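Local coordinates for protein 4-oxalmesaconate hydratase (Pseudomonas putida, PDB 5CGZ) that catalyses the zinc-dependent hydration of 4-carboxy-2-hydroxymuconate, the enol of oxalomesaconate, in the third step of gallate degradation, at residues Gly29-His33 against Arg104-Phe109; Ser114-Tyr119 against Gln161-Trp167; Trp167-Phe172 against Arg206-Ala210. All coordinates share one frame. Residue numbers count along the deposited sequence, not the author numbering.

The three contacts follow one another along the chain of one subunit of the hexamer. Contact 1 joins a strand of the Rossmann-like sheet to the connection leaving helix 92-105, away from the zinc, and its centre is about 27 Å from that of contact 2 and about 24 Å from that of contact 3. Contact 2 is the one beside the metal: the side chain of Asp117 is about 7 Å from the zinc ion and hydrogen-bonds the zinc ligand His123. Contact 3 shares Trp167 with it, their centres are about 15 Å apart, and Pro162 CG meets Arg206 NH2 at 3.7 Å. Contacts 2 and 3 both reach a third subunit; contacts 1 and 3 both touch a second.

Contact 1 (Gly29-His33 against Arg104-Phe109); sequences GYAMH and RVQPEF
Gly29, with positive phi (91°), is the C-prime residue of a Schellman motif that ends helix 13-27, and the chain then extends through Tyr30 into strand 31-36. Helix 92-105 ends at Val105, Gln106 leaves helical geometry with positive phi (49°), and Pro107 to Phe109 lead toward strand 110-112. The end-to-end directions of residues 30-33 and 104-109 differ by 114°; the nearest CA pairs are Tyr30-Glu108 at 9.1 Å, Met32-Pro107 at 8.5 Å and His33-Val105 at 7.6 Å, so side chains bridge the gap. Tyr30 (m) sends OH to Glu108 OE1 as a 2.7 Å hydrogen bond, while Glu108 OE2 forms a salt bridge with Lys2. The contact lies at the parallel part of the Rossmann-like sheet, where strand 3-8 separates strands 31-36 and 110-112. Phe109 (p) comes beside Tyr30, Phe109 CE2 to Tyr30 CE2 4.0 Å, the ring planes obliquely inclined at 59°. Met32, m at all three chi angles, makes a Met-aromatic contact, its SD 5.5 Å from the Phe109 ring centroid and CE 4.2 Å from Phe109 CZ. His33 (t) rests CD2 on Val105 CG2 at 4.0 Å; its NE2, 3.5 Å from Arg104 NH2, shares Glu79 OE1 with that guanidinium.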
loop_
_atom_site.group_PDB
_atom_site.type_symbol
_atom_site.label_atom_id
_atom_site.label_comp_id
_atom_site.label_asym_id
_atom_site.label_seq_id
_atom_site.Cartn_x
_atom_site.Cartn_y
_atom_site.Cartn_z
ATOM N N GLY A 29 -13.869 21.210 -29.074
ATOM C CA GLY A 29 -13.582 22.638 -29.043
ATOM C C GLY A 29 -12.451 23.058 -28.116
ATOM O O GLY A 29 -12.368 24.227 -27.719
ATOM N N TYR A 30 -11.583 22.110 -27.764
ATOM C CA TYR A 30 -10.413 22.407 -26.931
ATOM C C TYR A 30 -9.209 22.754 -27.784
ATOM O O TYR A 30 -8.934 22.081 -28.785
ATOM C CB TYR A 30 -10.037 21.219 -26.042
ATOM C CG TYR A 30 -10.911 20.998 -24.841
ATOM C CD1 TYR A 30 -12.171 20.427 -24.971
ATOM C CD2 TYR A 30 -10.464 21.324 -23.567
ATOM C CE1 TYR A 30 -12.964 20.199 -23.871
ATOM C CE2 TYR A 30 -11.254 21.102 -22.456
ATOM C CZ TYR A 30 -12.501 20.538 -22.613
ATOM O OH TYR A 30 -13.295 20.314 -21.515
ATOM N N ALA A 31 -8.490 23.798 -27.379
ATOM C CA ALA A 31 -7.157 24.051 -27.906
ATOM C C ALA A 31 -6.190 23.166 -27.135
ATOM O O ALA A 31 -5.800 23.478 -26.004
ATOM C CB ALA A 31 -6.777 25.528 -27.779
ATOM N N MET A 32 -5.839 22.037 -27.738
ATOM C CA MET A 32 -4.946 21.086 -27.103
ATOM C C MET A 32 -3.502 21.479 -27.365
ATOM O O MET A 32 -3.105 21.647 -28.514
ATOM C CB MET A 32 -5.218 19.671 -27.616
ATOM C CG MET A 32 -6.629 19.152 -27.293
ATOM S SD MET A 32 -6.977 19.111 -25.513
ATOM C CE MET A 32 -5.608 18.093 -24.934
ATOM N N HIS A 33 -2.723 21.631 -26.297
ATOM C CA HIS A 33 -1.300 21.946 -26.428
ATOM C C HIS A 33 -0.417 20.854 -25.829
ATOM O O HIS A 33 -0.662 20.384 -24.714
ATOM C CB HIS A 33 -0.973 23.283 -25.757
ATOM C CG HIS A 33 0.440 23.728 -25.982
ATOM N ND1 HIS A 33 0.954 23.963 -27.243
ATOM C CD2 HIS A 33 1.456 23.959 -25.115
ATOM C CE1 HIS A 33 2.221 24.327 -27.140
ATOM N NE2 HIS A 33 2.551 24.333 -25.858
ATOM N N ARG A 104 0.019 30.696 -19.855
ATOM C CA ARG A 104 -0.434 31.052 -21.198
ATOM C C ARG A 104 -1.612 30.192 -21.670
ATOM O O ARG A 104 -2.588 30.695 -22.215
ATOM C CB ARG A 104 0.729 30.927 -22.186
ATOM C CG ARG A 104 0.379 31.295 -23.612
ATOM C CD ARG A 104 1.575 31.110 -24.541
ATOM N NE ARG A 104 1.795 29.711 -24.910
ATOM C CZ ARG A 104 2.872 29.004 -24.570
ATOM N NH1 ARG A 104 3.840 29.562 -23.845
ATOM N NH2 ARG A 104 2.986 27.739 -24.957
ATOM N N VAL A 105 -1.519 28.888 -21.455
ATOM C CA VAL A 105 -2.532 27.969 -21.951
ATOM C C VAL A 105 -3.778 27.931 -21.056
ATOM O O VAL A 105 -4.895 27.742 -21.544
ATOM C CB VAL A 105 -1.946 26.543 -22.088
ATOM C CG1 VAL A 105 -3.055 25.525 -22.381
ATOM C CG2 VAL A 105 -0.867 26.519 -23.170
ATOM N N GLN A 106 -3.585 28.120 -19.753
ATOM C CA GLN A 106 -4.677 28.005 -18.782
ATOM C C GLN A 106 -5.477 26.705 -18.974
ATOM O O GLN A 106 -6.695 26.731 -19.144
ATOM C CB GLN A 106 -5.606 29.220 -18.892
ATOM C CG GLN A 106 -4.939 30.553 -18.521
ATOM C CD GLN A 106 -4.834 30.754 -17.017
ATOM O OE1 GLN A 106 -5.608 30.181 -16.250
ATOM N NE2 GLN A 106 -3.869 31.562 -16.588
ATOM N N PRO A 107 -4.791 25.556 -18.945
ATOM C CA PRO A 107 -5.461 24.295 -19.302
ATOM C C PRO A 107 -6.565 23.883 -18.322
ATOM O O PRO A 107 -6.474 24.172 -17.124
ATOM C CB PRO A 107 -4.317 23.277 -19.288
ATOM C CG PRO A 107 -3.323 23.850 -18.295
ATOM C CD PRO A 107 -3.401 25.350 -18.488
ATOM N N GLU A 108 -7.597 23.213 -18.837
ATOM C CA GLU A 108 -8.667 22.678 -18.000
ATOM C C GLU A 108 -8.264 21.363 -17.358
ATOM O O GLU A 108 -8.828 20.965 -16.338
ATOM C CB GLU A 108 -9.945 22.458 -18.806
ATOM C CG GLU A 108 -10.706 23.734 -19.133
ATOM C CD GLU A 108 -12.019 23.439 -19.841
ATOM O OE1 GLU A 108 -12.517 22.281 -19.763
ATOM O OE2 GLU A 108 -12.552 24.364 -20.483
ATOM N N PHE A 109 -7.313 20.675 -17.982
ATOM C CA PHE A 109 -6.768 19.452 -17.403
ATOM C C PHE A 109 -5.389 19.195 -17.986
ATOM O O PHE A 109 -5.011 19.796 -19.001
ATOM C CB PHE A 109 -7.709 18.250 -17.634
ATOM C CG PHE A 109 -7.891 17.862 -19.089
ATOM C CD1 PHE A 109 -7.012 16.978 -19.703
ATOM C CD2 PHE A 109 -8.962 18.354 -19.826
ATOM C CE1 PHE A 109 -7.183 16.605 -21.035
ATOM C CE2 PHE A 109 -9.145 17.987 -21.157
ATOM C CZ PHE A 109 -8.252 17.113 -21.765
#

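Contact 2 (Ser114-Tyr119 against Gln161-Trp167); sequences SLKDPY and QPEQCEW
Two loops of the zinc-site end of the sheet meet here: residues 114-119 connect strand 110-112 to helix 122-138, while the loop of residues 161-167 follows strand 154-157. Neither is regular, though 162-164 have helical angles and Glu163-Glu166 form a type I turn whose last residue, Glu166, has positive phi (55°). The CA atoms approach to 4.9 Å at Asp117-Cys165 and 6.7 Å at Ser114-Trp167. Cys165 (m) fills the middle: its CB is 3.3 Å from Lys116 O and 3.9 Å from Ser114 OG, its SG 3.8 Å from Asp117 CA and 4.0 Å from Pro118 CD. Ser114 (p) turns OG onto Lys116 O at 2.7 Å and sets CB 3.9 Å from Trp167 CD1. Pro118 CG lies 3.6 Å from Gln164 O. Tyr119 (m) has Gln161 NE2 over one ring face and its OH 3.7 Å from Gln164 CG; Tyr119 OH and Gln161 OE1 both bond Asn213 of a neighbouring subunit. An extended Lys116 reaches Glu166 in a salt bridge, NZ to OE1 3.3 Å. One water accepts weakly from Lys116 N and donates to Cys165 O (2.8 Å). Asp117 (t) makes an Asx turn, OD1 accepting from Tyr119 N at 2.9 Å, and its OD2 bonds ND1 of the zinc ligand His123. Asp117 is thus tied on both carboxylate oxygens, which is consistent with a role in orienting that histidine for the metal.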
loop_
_atom_site.group_PDB
_atom_site.type_symbol
_atom_site.label_atom_id
_atom_site.label_comp_id
_atom_site.label_asym_id
_atom_site.label_seq_id
_atom_site.Cartn_x
_atom_site.Cartn_y
_atom_site.Cartn_z
ATOM N N SER A 114 3.053 8.335 -15.455
ATOM C CA SER A 114 2.906 7.782 -14.110
ATOM C C SER A 114 4.062 8.246 -13.231
ATOM O O SER A 114 5.151 8.537 -13.734
ATOM C CB SER A 114 2.853 6.244 -14.155
ATOM O OG SER A 114 4.064 5.702 -14.671
ATOM N N LEU A 115 3.839 8.295 -11.921
ATOM C CA LEU A 115 4.859 8.792 -10.990
ATOM C C LEU A 115 5.893 7.729 -10.626
ATOM O O LEU A 115 6.909 8.036 -10.020
ATOM C CB LEU A 115 4.204 9.346 -9.718
ATOM C CG LEU A 115 3.914 10.854 -9.819
ATOM C CD1 LEU A 115 3.439 11.441 -8.512
ATOM C CD2 LEU A 115 5.164 11.600 -10.304
ATOM N N LYS A 116 5.631 6.479 -10.991
ATOM C CA LYS A 116 6.642 5.438 -10.879
ATOM C C LYS A 116 6.819 4.785 -12.238
ATOM O O LYS A 116 5.857 4.637 -12.995
ATOM C CB LYS A 116 6.262 4.390 -9.830
ATOM C CG LYS A 116 6.157 4.952 -8.421
ATOM C CD LYS A 116 5.984 3.836 -7.395
ATOM C CE LYS A 116 5.958 4.373 -5.962
ATOM N NZ LYS A 116 6.023 3.272 -4.949
ATOM N N ASP A 117 8.054 4.400 -12.542
ATOM C CA ASP A 117 8.358 3.731 -13.799
ATOM C C ASP A 117 9.749 3.125 -13.707
ATOM O O ASP A 117 10.747 3.809 -13.947
ATOM C CB ASP A 117 8.274 4.711 -14.966
ATOM C CG ASP A 117 8.318 4.018 -16.320
ATOM O OD1 ASP A 117 8.854 2.887 -16.423
ATOM O OD2 ASP A 117 7.805 4.615 -17.288
ATOM N N PRO A 118 9.816 1.840 -13.343
ATOM C CA PRO A 118 11.112 1.165 -13.203
ATOM C C PRO A 118 11.812 0.942 -14.548
ATOM O O PRO A 118 12.945 0.466 -14.569
ATOM C CB PRO A 118 10.751 -0.171 -12.530
ATOM C CG PRO A 118 9.276 -0.348 -12.718
ATOM C CD PRO A 118 8.682 1.023 -12.867
ATOM N N TYR A 119 11.165 1.298 -15.653
ATOM C CA TYR A 119 11.791 1.125 -16.963
ATOM C C TYR A 119 12.313 2.435 -17.556
ATOM O O TYR A 119 13.056 2.420 -18.536
ATOM C CB TYR A 119 10.811 0.448 -17.926
ATOM C CG TYR A 119 10.425 -0.904 -17.394
ATOM C CD1 TYR A 119 11.217 -2.022 -17.649
ATOM C CD2 TYR A 119 9.303 -1.056 -16.575
ATOM C CE1 TYR A 119 10.882 -3.279 -17.124
ATOM C CE2 TYR A 119 8.963 -2.298 -16.044
ATOM C CZ TYR A 119 9.754 -3.406 -16.321
ATOM O OH TYR A 119 9.408 -4.638 -15.795
ATOM N N GLN A 161 4.207 -0.691 -19.055
ATOM C CA GLN A 161 3.971 -1.812 -18.141
ATOM C C GLN A 161 3.243 -1.327 -16.887
ATOM O O GLN A 161 3.863 -1.033 -15.852
ATOM C CB GLN A 161 5.296 -2.491 -17.800
ATOM C CG GLN A 161 5.902 -3.134 -19.040
ATOM C CD GLN A 161 7.156 -3.938 -18.760
ATOM O OE1 GLN A 161 7.112 -4.995 -18.118
ATOM N NE2 GLN A 161 8.283 -3.446 -19.259
ATOM N N PRO A 162 1.911 -1.211 -16.992
ATOM C CA PRO A 162 1.128 -0.507 -15.971
ATOM C C PRO A 162 1.268 -1.114 -14.568
ATOM O O PRO A 162 1.493 -0.355 -13.624
ATOM C CB PRO A 162 -0.322 -0.612 -16.488
ATOM C CG PRO A 162 -0.309 -1.638 -17.571
ATOM C CD PRO A 162 1.088 -1.670 -18.128
ATOM N N GLU A 163 1.152 -2.433 -14.423
ATOM C CA GLU A 163 1.244 -3.021 -13.084
ATOM C C GLU A 163 2.629 -2.831 -12.465
ATOM O O GLU A 163 2.727 -2.590 -11.270
ATOM C CB GLU A 163 0.899 -4.511 -13.099
ATOM C CG GLU A 163 -0.523 -4.830 -13.521
ATOM C CD GLU A 163 -0.657 -5.112 -15.010
ATOM O OE1 GLU A 163 0.302 -4.865 -15.780
ATOM O OE2 GLU A 163 -1.735 -5.585 -15.415
ATOM N N GLN A 164 3.695 -2.931 -13.267
ATOM C CA GLN A 164 5.043 -2.737 -12.729
ATOM C C GLN A 164 5.199 -1.292 -12.258
ATOM O O GLN A 164 6.000 -1.007 -11.378
ATOM C CB GLN A 164 6.133 -3.069 -13.765
ATOM C CG GLN A 164 5.992 -4.444 -14.447
ATOM C CD GLN A 164 5.831 -5.581 -13.467
ATOM O OE1 GLN A 164 6.309 -5.512 -12.329
ATOM N NE2 GLN A 164 5.150 -6.646 -13.901
ATOM N N CYS A 165 4.426 -0.384 -12.850
ATOM C CA CYS A 165 4.462 1.026 -12.461
ATOM C C CYS A 165 3.503 1.350 -11.321
ATOM O O CYS A 165 3.397 2.505 -10.918
ATOM C CB CYS A 165 4.142 1.918 -13.662
ATOM S SG CYS A 165 5.360 1.801 -14.987
ATOM N N GLU A 166 2.796 0.340 -10.818
ATOM C CA GLU A 166 1.780 0.539 -9.778
ATOM C C GLU A 166 0.731 1.571 -10.206
ATOM O O GLU A 166 0.262 2.394 -9.421
ATOM C CB GLU A 166 2.445 0.942 -8.462
ATOM C CG GLU A 166 3.354 -0.165 -7.910
ATOM C CD GLU A 166 4.280 0.313 -6.800
ATOM O OE1 GLU A 166 3.821 1.059 -5.913
ATOM O OE2 GLU A 166 5.475 -0.055 -6.823
ATOM N N TRP A 167 0.352 1.491 -11.470
ATOM C CA TRP A 167 -0.597 2.414 -12.063
ATOM C C TRP A 167 -1.933 1.698 -12.224
ATOM O O TRP A 167 -1.981 0.539 -12.639
ATOM C CB TRP A 167 -0.043 2.902 -13.405
ATOM C CG TRP A 167 -0.922 3.788 -14.247
ATOM C CD1 TRP A 167 -0.912 5.161 -14.281
ATOM C CD2 TRP A 167 -1.888 3.370 -15.225
ATOM N NE1 TRP A 167 -1.816 5.614 -15.215
ATOM C CE2 TRP A 167 -2.428 4.543 -15.803
ATOM C CE3 TRP A 167 -2.342 2.126 -15.668
ATOM C CZ2 TRP A 167 -3.405 4.500 -16.801
ATOM C CZ3 TRP A 167 -3.313 2.088 -16.663
ATOM C CH2 TRP A 167 -3.834 3.266 -17.216
HETATM O O HOH W 1 2.598 5.183 -10.763
HETATM O O HOH W 2 6.561 1.005 -18.225
#

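Contact 3 (Trp167-Phe172 against Arg206-Ala210); sequences WRPDTF and RGVQA
Trp167 opens the approach to strand 171-174, an outermost strand of the chain's mixed sheet, and helix 193-212 packs against this approach and the strand's start through its residues 206-210. From a t rotamer the indole reaches out to the helix, its CZ3 3.6 Å from Arg206 NH2, which lies at the ring edge near its plane; the other end of the indole is fixed by NE1 bonding to Ala156 O. Pro169 then sets its ring over one face of the Arg206 guanidinium, CG to NH1 4.1 Å. At Asp170 and Thr171, where Thr171 OG1 donates to Asp170 OD1 at 2.8 Å, the chain makes a classic beta bulge opposite Leu228 of strand 225-230, and Thr171 and Phe172 also pair in a parallel ladder with a strand of a second subunit, so the sheet continues across that interface. Phe172 (m) is the main packing residue. Phe172 CA is 6.0 Å from Ala210 CA, Phe172 CB is 3.7 Å from Ala210 CB, and one ring face lies against the helix backbone, where Ala210 N donates to Arg206 O at 2.8 Å. Arg206, m at chi1 and chi2 and then extended, brings CD to 3.7 Å from Phe172 CE1, while its NH2 forms salt bridges with Glu158 and with Glu163 of a third subunit. Gln209 completes the side: its OE1 sits 3.7 Å from Phe172 CZ and accepts from Arg206 NH1 at 2.9 Å.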
loop_
_atom_site.group_PDB
_atom_site.type_symbol
_atom_site.label_atom_id
_atom_site.label_comp_id
_atom_site.label_asym_id
_atom_site.label_seq_id
_atom_site.Cartn_x
_atom_site.Cartn_y
_atom_site.Cartn_z
ATOM N N TRP A 167 0.352 1.491 -11.470
ATOM C CA TRP A 167 -0.597 2.414 -12.063
ATOM C C TRP A 167 -1.933 1.698 -12.224
ATOM O O TRP A 167 -1.981 0.539 -12.639
ATOM C CB TRP A 167 -0.043 2.902 -13.405
ATOM C CG TRP A 167 -0.922 3.788 -14.247
ATOM C CD1 TRP A 167 -0.912 5.161 -14.281
ATOM C CD2 TRP A 167 -1.888 3.370 -15.225
ATOM N NE1 TRP A 167 -1.816 5.614 -15.215
ATOM C CE2 TRP A 167 -2.428 4.543 -15.803
ATOM C CE3 TRP A 167 -2.342 2.126 -15.668
ATOM C CZ2 TRP A 167 -3.405 4.500 -16.801
ATOM C CZ3 TRP A 167 -3.313 2.088 -16.663
ATOM C CH2 TRP A 167 -3.834 3.266 -17.216
ATOM N N ARG A 168 -3.014 2.375 -11.866
ATOM C CA ARG A 168 -4.350 1.823 -12.021
ATOM C C ARG A 168 -5.237 2.850 -12.715
ATOM O O ARG A 168 -5.315 3.986 -12.272
ATOM C CB ARG A 168 -4.960 1.444 -10.657
ATOM C CG ARG A 168 -6.424 0.973 -10.766
ATOM C CD ARG A 168 -7.067 0.678 -9.405
ATOM N NE ARG A 168 -7.448 1.891 -8.676
ATOM C CZ ARG A 168 -8.616 2.535 -8.798
ATOM N NH1 ARG A 168 -8.837 3.622 -8.062
ATOM N NH2 ARG A 168 -9.565 2.115 -9.644
ATOM N N PRO A 169 -5.916 2.460 -13.797
ATOM C CA PRO A 169 -6.802 3.472 -14.389
ATOM C C PRO A 169 -8.063 3.626 -13.548
ATOM O O PRO A 169 -8.768 2.642 -13.378
ATOM C CB PRO A 169 -7.120 2.899 -15.776
ATOM C CG PRO A 169 -7.010 1.392 -15.596
ATOM C CD PRO A 169 -5.977 1.159 -14.492
ATOM N N ASP A 170 -8.322 4.808 -12.995
ATOM C CA ASP A 170 -9.581 5.046 -12.288
ATOM C C ASP A 170 -10.559 5.761 -13.229
ATOM O O ASP A 170 -11.713 6.024 -12.879
ATOM C CB ASP A 170 -9.358 5.862 -11.004
ATOM C CG ASP A 170 -8.659 7.204 -11.265
ATOM O OD1 ASP A 170 -9.049 7.933 -12.195
ATOM O OD2 ASP A 170 -7.709 7.531 -10.542
ATOM N N THR A 171 -10.085 6.057 -14.434
ATOM C CA THR A 171 -10.888 6.779 -15.423
ATOM C C THR A 171 -10.645 6.187 -16.807
ATOM O O THR A 171 -9.502 6.072 -17.233
ATOM C CB THR A 171 -10.542 8.290 -15.433
ATOM O OG1 THR A 171 -10.775 8.843 -14.134
ATOM C CG2 THR A 171 -11.384 9.067 -16.464
ATOM N N PHE A 172 -11.711 5.781 -17.496
ATOM C CA PHE A 172 -11.592 5.371 -18.897
ATOM C C PHE A 172 -12.210 6.413 -19.810
ATOM O O PHE A 172 -13.376 6.798 -19.646
ATOM C CB PHE A 172 -12.262 4.014 -19.161
ATOM C CG PHE A 172 -11.508 2.845 -18.601
ATOM C CD1 PHE A 172 -10.264 2.504 -19.108
ATOM C CD2 PHE A 172 -12.051 2.076 -17.583
ATOM C CE1 PHE A 172 -9.556 1.419 -18.594
ATOM C CE2 PHE A 172 -11.361 0.987 -17.068
ATOM C CZ PHE A 172 -10.106 0.662 -17.571
ATOM N N ARG A 206 -8.503 -1.895 -23.137
ATOM C CA ARG A 206 -9.137 -0.893 -22.286
ATOM C C ARG A 206 -10.569 -0.662 -22.746
ATOM O O ARG A 206 -11.445 -0.378 -21.935
ATOM C CB ARG A 206 -8.345 0.420 -22.291
ATOM C CG ARG A 206 -6.912 0.276 -21.757
ATOM C CD ARG A 206 -6.868 -0.449 -20.416
ATOM N NE ARG A 206 -5.506 -0.468 -19.877
ATOM C CZ ARG A 206 -5.144 -1.074 -18.750
ATOM N NH1 ARG A 206 -6.044 -1.721 -18.013
ATOM N NH2 ARG A 206 -3.877 -1.029 -18.355
ATOM N N GLY A 207 -10.808 -0.807 -24.049
ATOM C CA GLY A 207 -12.155 -0.688 -24.583
ATOM C C GLY A 207 -13.089 -1.724 -23.979
ATOM O O GLY A 207 -14.197 -1.401 -23.542
ATOM N N VAL A 208 -12.644 -2.976 -23.953
ATOM C CA VAL A 208 -13.452 -4.047 -23.371
ATOM C C VAL A 208 -13.683 -3.798 -21.883
ATOM O O VAL A 208 -14.792 -3.979 -21.383
ATOM C CB VAL A 208 -12.793 -5.439 -23.574
ATOM C CG1 VAL A 208 -13.480 -6.503 -22.708
ATOM C CG2 VAL A 208 -12.838 -5.840 -25.051
ATOM N N GLN A 209 -12.640 -3.362 -21.175
ATOM C CA GLN A 209 -12.758 -3.118 -19.736
ATOM C C GLN A 209 -13.684 -1.938 -19.436
ATOM O O GLN A 209 -14.472 -1.995 -18.501
ATOM C CB GLN A 209 -11.381 -2.881 -19.113
ATOM C CG GLN A 209 -10.436 -4.082 -19.253
ATOM C CD GLN A 209 -8.998 -3.741 -18.879
ATOM O OE1 GLN A 209 -8.721 -2.668 -18.343
ATOM N NE2 GLN A 209 -8.078 -4.657 -19.166
ATOM N N ALA A 210 -13.581 -0.871 -20.224
ATOM C CA ALA A 210 -14.479 0.267 -20.072
ATOM C C ALA A 210 -15.931 -0.171 -20.297
ATOM O O ALA A 210 -16.827 0.185 -19.527
ATOM C CB ALA A 210 -14.095 1.389 -21.044
#